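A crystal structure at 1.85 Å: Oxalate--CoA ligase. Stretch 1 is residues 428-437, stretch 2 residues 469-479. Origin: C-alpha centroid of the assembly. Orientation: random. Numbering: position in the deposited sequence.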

ATOM      1  N   ALA A 428      -1.907   0.968 -20.652  1.00 24.90           N
ATOM      2  CA  ALA A 428      -1.894  -0.471 -20.889  1.00 24.71           C
ATOM      3  C   ALA A 428      -1.467  -0.734 -22.342  1.00 25.82           C
ATOM      4  O   ALA A 428      -0.737  -1.682 -22.622  1.00 27.44           O
ATOM      5  CB  ALA A 428      -3.267  -1.086 -20.608  1.00 22.69           C
ATOM      6  N   VAL A 429      -1.934   0.097 -23.259  1.00 24.09           N
ATOM      7  CA  VAL A 429      -1.478  -0.116 -24.656  1.00 24.48           C
ATOM      8  C   VAL A 429       0.019   0.192 -24.817  1.00 26.07           C
ATOM      9  O   VAL A 429       0.750  -0.550 -25.489  1.00 27.91           O
ATOM     10  CB  VAL A 429      -2.327   0.724 -25.662  1.00 21.75           C
ATOM     11  CG1 VAL A 429      -1.616   0.862 -27.041  1.00 24.57           C
ATOM     12  CG2 VAL A 429      -3.773   0.125 -25.825  1.00 20.94           C
ATOM     13  N   LEU A 430       0.493   1.274 -24.224  1.00 26.46           N
ATOM     14  CA  LEU A 430       1.919   1.649 -24.385  1.00 25.69           C
ATOM     15  C   LEU A 430       2.828   0.539 -23.937  1.00 26.80           C
ATOM     16  O   LEU A 430       3.851   0.248 -24.572  1.00 26.39           O
ATOM     17  CB  LEU A 430       2.239   2.883 -23.571  1.00 27.05           C
ATOM     18  CG  LEU A 430       1.514   4.111 -24.106  1.00 30.16           C
ATOM     19  CD1 LEU A 430       1.708   5.303 -23.133  1.00 29.87           C
ATOM     20  CD2 LEU A 430       2.051   4.388 -25.518  1.00 31.37           C
ATOM     21  N   LEU A 431       2.477  -0.082 -22.812  1.00 24.36           N
ATOM     22  CA  LEU A 431       3.334  -1.156 -22.301  1.00 23.18           C
ATOM     23  C   LEU A 431       3.396  -2.415 -23.194  1.00 25.06           C
ATOM     24  O   LEU A 431       4.236  -3.297 -22.952  1.00 25.53           O
ATOM     25  CB  LEU A 431       2.853  -1.584 -20.896  1.00 22.13           C
ATOM     26  CG  LEU A 431       3.091  -0.529 -19.819  1.00 21.27           C
ATOM     27  CD1 LEU A 431       2.649  -1.039 -18.421  1.00 24.36           C
ATOM     28  CD2 LEU A 431       4.557  -0.099 -19.759  1.00 22.31           C
ATOM     29  N   THR A 432       2.487  -2.540 -24.164  1.00 24.08           N
ATOM     30  CA  THR A 432       2.547  -3.700 -25.070  1.00 25.80           C
ATOM     31  C   THR A 432       3.479  -3.452 -26.256  1.00 28.85           C
ATOM     32  O   THR A 432       3.728  -4.374 -27.032  1.00 29.52           O
ATOM     33  CB  THR A 432       1.172  -4.128 -25.631  1.00 25.24           C
ATOM     34  OG1 THR A 432       0.670  -3.152 -26.544  1.00 27.68           O
ATOM     35  CG2 THR A 432       0.146  -4.303 -24.516  1.00 23.15           C
ATOM     36  N   HIS A 433       3.967  -2.228 -26.419  1.00 27.63           N
ATOM     37  CA  HIS A 433       4.906  -1.991 -27.520  1.00 27.77           C
ATOM     38  C   HIS A 433       6.196  -2.734 -27.208  1.00 30.96           C
ATOM     39  O   HIS A 433       6.695  -2.638 -26.100  1.00 30.23           O
ATOM     40  CB  HIS A 433       5.190  -0.515 -27.716  1.00 25.98           C
ATOM     41  CG  HIS A 433       6.061  -0.234 -28.900  1.00 31.79           C
ATOM     42  ND1 HIS A 433       7.404  -0.540 -28.927  1.00 32.05           N
ATOM     43  CD2 HIS A 433       5.770   0.296 -30.111  1.00 32.94           C
ATOM     44  CE1 HIS A 433       7.909  -0.202 -30.101  1.00 34.20           C
ATOM     45  NE2 HIS A 433       6.942   0.321 -30.835  1.00 34.68           N
ATOM     46  N   PRO A 434       6.741  -3.479 -28.190  1.00 33.49           N
ATOM     47  CA  PRO A 434       7.906  -4.359 -27.959  1.00 34.47           C
ATOM     48  C   PRO A 434       9.092  -3.658 -27.325  1.00 35.78           C
ATOM     49  O   PRO A 434       9.831  -4.295 -26.554  1.00 35.83           O
ATOM     50  CB  PRO A 434       8.287  -4.825 -29.376  1.00 36.88           C
ATOM     51  CG  PRO A 434       7.053  -4.700 -30.172  1.00 38.22           C
ATOM     52  CD  PRO A 434       6.218  -3.577 -29.563  1.00 35.21           C
ATOM     53  N   ASP A 435       9.261  -2.360 -27.599  1.00 36.30           N
ATOM     54  CA  ASP A 435      10.445  -1.637 -27.125  1.00 37.77           C
ATOM     55  C   ASP A 435      10.190  -0.702 -25.963  1.00 36.79           C
ATOM     56  O   ASP A 435      11.040   0.115 -25.643  1.00 37.41           O
ATOM     57  CB  ASP A 435      11.073  -0.819 -28.266  1.00 40.30           C
ATOM     58  CG  ASP A 435      11.497  -1.677 -29.424  1.00 43.91           C
ATOM     59  OD1 ASP A 435      11.921  -2.823 -29.205  1.00 45.84           O
ATOM     60  OD2 ASP A 435      11.406  -1.205 -30.575  1.00 47.38           O
ATOM     61  N   VAL A 436       9.015  -0.792 -25.338  1.00 35.67           N
ATOM     62  CA  VAL A 436       8.702   0.078 -24.208  1.00 33.38           C
ATOM     63  C   VAL A 436       8.895  -0.673 -22.889  1.00 33.54           C
ATOM     64  O   VAL A 436       8.338  -1.757 -22.674  1.00 32.27           O
ATOM     65  CB  VAL A 436       7.242   0.634 -24.289  1.00 30.59           C
ATOM     66  CG1 VAL A 436       6.891   1.338 -23.028  1.00 29.53           C
ATOM     67  CG2 VAL A 436       7.083   1.576 -25.493  1.00 30.32           C
ATOM     68  N   SER A 437       9.725  -0.122 -22.021  1.00 34.17           N
ATOM     69  CA  SER A 437       9.938  -0.725 -20.714  1.00 35.07           C
ATOM     70  C   SER A 437       9.011  -0.066 -19.709  1.00 31.99           C
ATOM     71  O   SER A 437       8.516  -0.726 -18.772  1.00 33.51           O
ATOM     72  CB  SER A 437      11.384  -0.587 -20.270  1.00 41.08           C
ATOM     73  OG  SER A 437      11.494   0.517 -19.408  1.00 45.35           O
TER
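Stretch 2 469-479: DIKAFCKKNLA

Stretch 2 packs as a helix against the end of a helix and the turns that follow it in stretch 1, in a contact built from apolar side chains and one aromatic pair, with no hydrogen bond passing between the two.

Stretch 1 enters as helix through Val429 and Leu430, then folds through two successive type I turns, Leu430 to His433 and His433 to Val436. Stretch 2 is already helical at Asp469 and continues as helix past Phe473 and Cys474; Leu478 is extended. The two chains run in opposite senses: Val429 lies near Cys474, their CA atoms 6.9 Å apart, and also reaches Leu478, whereas Val436, farther along, meets the earlier Ile470.

Phe473, with chi1 in t, points toward stretch 1 and lies at the centre of the contact. His433 presents its ring edge to the Phe473 face, centroids 4.9 Å apart and planes at 68°, and its CA sits over that same face, 4.0 Å from the centroid. A flat aromatic ring suits this place because its face accepts C-H groups while its edge can approach oxygen: CZ of Phe473 is 3.2 Å from Thr432 OG1, and its CE2 is 3.6 Å from Val429 O. These oxygens are already joined, Thr432 OG1 donating to Val429 O at 2.8 Å.

The His433 ring is held in its turn by Asp435 N, which donates to His433 ND1 at 2.9 Å. Over one face of this ring lies Ile470 CD1, 4.2 Å from the centroid; beta-branched Ile470, with chi1 and chi2 both in m, carries its delta methyl over the ring and also brings CD1 to 3.7 Å from Val436 CG2.

Leu430 starts out sideways, but its side chain is long enough for its end to come near stretch 2, while Val429 points toward it with two methyls on a short stem. Leu430 extends CD2 to 3.5 Å from Cys474 SG and 3.7 Å from Ile470 CG2, while branched Val429 places CG1 3.9 Å from Asn477 CB and CG2 3.9 Å from Leu478 CD2.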

ATOM      1  N   ASP A 469       6.953   6.048 -34.135  1.00 39.66           N
ATOM      2  CA  ASP A 469       6.748   4.625 -33.920  1.00 42.79           C
ATOM      3  C   ASP A 469       5.644   4.414 -32.873  1.00 37.08           C
ATOM      4  O   ASP A 469       4.723   3.633 -33.092  1.00 38.21           O
ATOM      5  CB  ASP A 469       8.011   3.920 -33.414  1.00 49.10           C
ATOM      6  CG  ASP A 469       9.108   3.833 -34.462  1.00 56.97           C
ATOM      7  OD1 ASP A 469       8.802   3.626 -35.662  1.00 61.60           O
ATOM      8  OD2 ASP A 469      10.296   3.933 -34.060  1.00 61.09           O
ATOM      9  N   ILE A 470       5.760   5.127 -31.758  1.00 31.68           N
ATOM     10  CA  ILE A 470       4.800   4.966 -30.638  1.00 32.90           C
ATOM     11  C   ILE A 470       3.412   5.360 -31.077  1.00 31.70           C
ATOM     12  O   ILE A 470       2.430   4.661 -30.823  1.00 32.95           O
ATOM     13  CB  ILE A 470       5.187   5.814 -29.423  1.00 35.18           C
ATOM     14  CG1 ILE A 470       6.516   5.334 -28.836  1.00 37.60           C
ATOM     15  CG2 ILE A 470       4.089   5.717 -28.329  1.00 33.30           C
ATOM     16  CD1 ILE A 470       6.501   3.871 -28.374  1.00 38.93           C
ATOM     17  N   LYS A 471       3.327   6.496 -31.747  1.00 30.37           N
ATOM     18  CA  LYS A 471       2.051   6.958 -32.210  1.00 33.82           C
ATOM     19  C   LYS A 471       1.442   5.976 -33.210  1.00 34.81           C
ATOM     20  O   LYS A 471       0.265   5.679 -33.112  1.00 33.77           O
ATOM     21  CB  LYS A 471       2.172   8.364 -32.812  1.00 35.22           C
ATOM     22  CG  LYS A 471       2.347   9.445 -31.733  1.00 34.89           C
ATOM     23  CD  LYS A 471       2.420  10.854 -32.345  1.00 39.90           C
ATOM     24  CE  LYS A 471       1.051  11.381 -32.704  1.00 42.32           C
ATOM     25  NZ  LYS A 471       1.075  12.822 -33.144  1.00 43.51           N
ATOM     26  N   ALA A 472       2.224   5.478 -34.168  1.00 34.00           N
ATOM     27  CA  ALA A 472       1.694   4.535 -35.152  1.00 35.05           C
ATOM     28  C   ALA A 472       1.147   3.253 -34.490  1.00 33.58           C
ATOM     29  O   ALA A 472       0.040   2.721 -34.839  1.00 35.93           O
ATOM     30  CB  ALA A 472       2.799   4.180 -36.187  1.00 36.42           C
ATOM     31  N   PHE A 473       1.928   2.773 -33.526  1.00 30.59           N
ATOM     32  CA  PHE A 473       1.548   1.592 -32.779  1.00 30.13           C
ATOM     33  C   PHE A 473       0.221   1.849 -32.024  1.00 29.27           C
ATOM     34  O   PHE A 473      -0.705   1.034 -32.051  1.00 29.53           O
ATOM     35  CB  PHE A 473       2.671   1.209 -31.822  1.00 30.09           C
ATOM     36  CG  PHE A 473       2.366  -0.004 -30.987  1.00 30.93           C
ATOM     37  CD1 PHE A 473       2.624  -1.290 -31.471  1.00 32.85           C
ATOM     38  CD2 PHE A 473       1.807   0.140 -29.718  1.00 28.03           C
ATOM     39  CE1 PHE A 473       2.351  -2.417 -30.668  1.00 32.12           C
ATOM     40  CE2 PHE A 473       1.506  -0.948 -28.955  1.00 28.69           C
ATOM     41  CZ  PHE A 473       1.786  -2.234 -29.411  1.00 30.33           C
ATOM     42  N   CYS A 474       0.144   2.982 -31.334  1.00 28.94           N
ATOM     43  CA  CYS A 474      -1.091   3.378 -30.641  1.00 29.00           C
ATOM     44  C   CYS A 474      -2.264   3.460 -31.601  1.00 29.40           C
ATOM     45  O   CYS A 474      -3.356   3.050 -31.255  1.00 30.01           O
ATOM     46  CB  CYS A 474      -0.924   4.719 -29.936  1.00 28.00           C
ATOM     47  SG  CYS A 474       0.118   4.593 -28.449  1.00 33.19           S
ATOM     48  N   LYS A 475      -2.044   3.987 -32.806  1.00 27.48           N
ATOM     49  CA  LYS A 475      -3.138   4.123 -33.774  1.00 31.98           C
ATOM     50  C   LYS A 475      -3.653   2.770 -34.217  1.00 29.17           C
ATOM     51  O   LYS A 475      -4.807   2.672 -34.670  1.00 26.78           O
ATOM     52  CB  LYS A 475      -2.714   4.929 -35.013  1.00 37.05           C
ATOM     53  CG  LYS A 475      -2.554   6.428 -34.755  1.00 40.63           C
ATOM     54  CD  LYS A 475      -1.728   7.068 -35.898  1.00 44.88           C
ATOM     55  CE  LYS A 475      -1.791   8.606 -35.912  1.00 46.18           C
ATOM     56  NZ  LYS A 475      -0.852   9.173 -36.939  1.00 47.14           N
ATOM     57  N   LYS A 476      -2.809   1.738 -34.108  1.00 29.03           N
ATOM     58  CA  LYS A 476      -3.321   0.416 -34.472  1.00 28.35           C
ATOM     59  C   LYS A 476      -4.132  -0.276 -33.352  1.00 26.69           C
ATOM     60  O   LYS A 476      -4.796  -1.272 -33.586  1.00 26.33           O
ATOM     61  CB  LYS A 476      -2.155  -0.449 -34.970  1.00 33.84           C
ATOM     62  CG  LYS A 476      -1.956  -0.210 -36.488  1.00 40.28           C
ATOM     63  CD  LYS A 476      -0.621  -0.725 -37.062  1.00 45.56           C
ATOM     64  CE  LYS A 476      -0.569  -0.550 -38.605  1.00 63.36           C
ATOM     65  NZ  LYS A 476      -1.774  -1.091 -39.328  1.00 64.16           N
ATOM     66  N   ASN A 477      -4.151   0.310 -32.164  1.00 24.50           N
ATOM     67  CA  ASN A 477      -4.672  -0.350 -30.983  1.00 25.36           C
ATOM     68  C   ASN A 477      -5.642   0.506 -30.207  1.00 27.31           C
ATOM     69  O   ASN A 477      -6.121   0.073 -29.163  1.00 28.24           O
ATOM     70  CB  ASN A 477      -3.524  -0.762 -30.062  1.00 29.77           C
ATOM     71  CG  ASN A 477      -2.704  -1.902 -30.652  1.00 33.17           C
ATOM     72  OD1 ASN A 477      -3.159  -3.047 -30.650  1.00 35.78           O
ATOM     73  ND2 ASN A 477      -1.537  -1.590 -31.217  1.00 32.12           N
ATOM     74  N   LEU A 478      -5.947   1.704 -30.699  1.00 26.04           N
ATOM     75  CA  LEU A 478      -6.857   2.631 -29.965  1.00 24.91           C
ATOM     76  C   LEU A 478      -7.677   3.408 -30.984  1.00 26.19           C
ATOM     77  O   LEU A 478      -7.177   3.659 -32.063  1.00 26.79           O
ATOM     78  CB  LEU A 478      -6.046   3.609 -29.088  1.00 22.79           C
ATOM     79  CG  LEU A 478      -5.303   3.054 -27.892  1.00 24.34           C
ATOM     80  CD1 LEU A 478      -4.279   4.018 -27.414  1.00 26.99           C
ATOM     81  CD2 LEU A 478      -6.340   2.844 -26.769  1.00 24.25           C
ATOM     82  N   ALA A 479      -8.925   3.779 -30.662  1.00 23.36           N
ATOM     83  CA  ALA A 479      -9.682   4.747 -31.465  1.00 23.97           C
ATOM     84  C   ALA A 479      -8.819   6.004 -31.631  1.00 25.60           C
ATOM     85  O   ALA A 479      -8.154   6.396 -30.673  1.00 25.38           O
ATOM     86  CB  ALA A 479     -11.030   5.099 -30.768  1.00 27.98           C
TER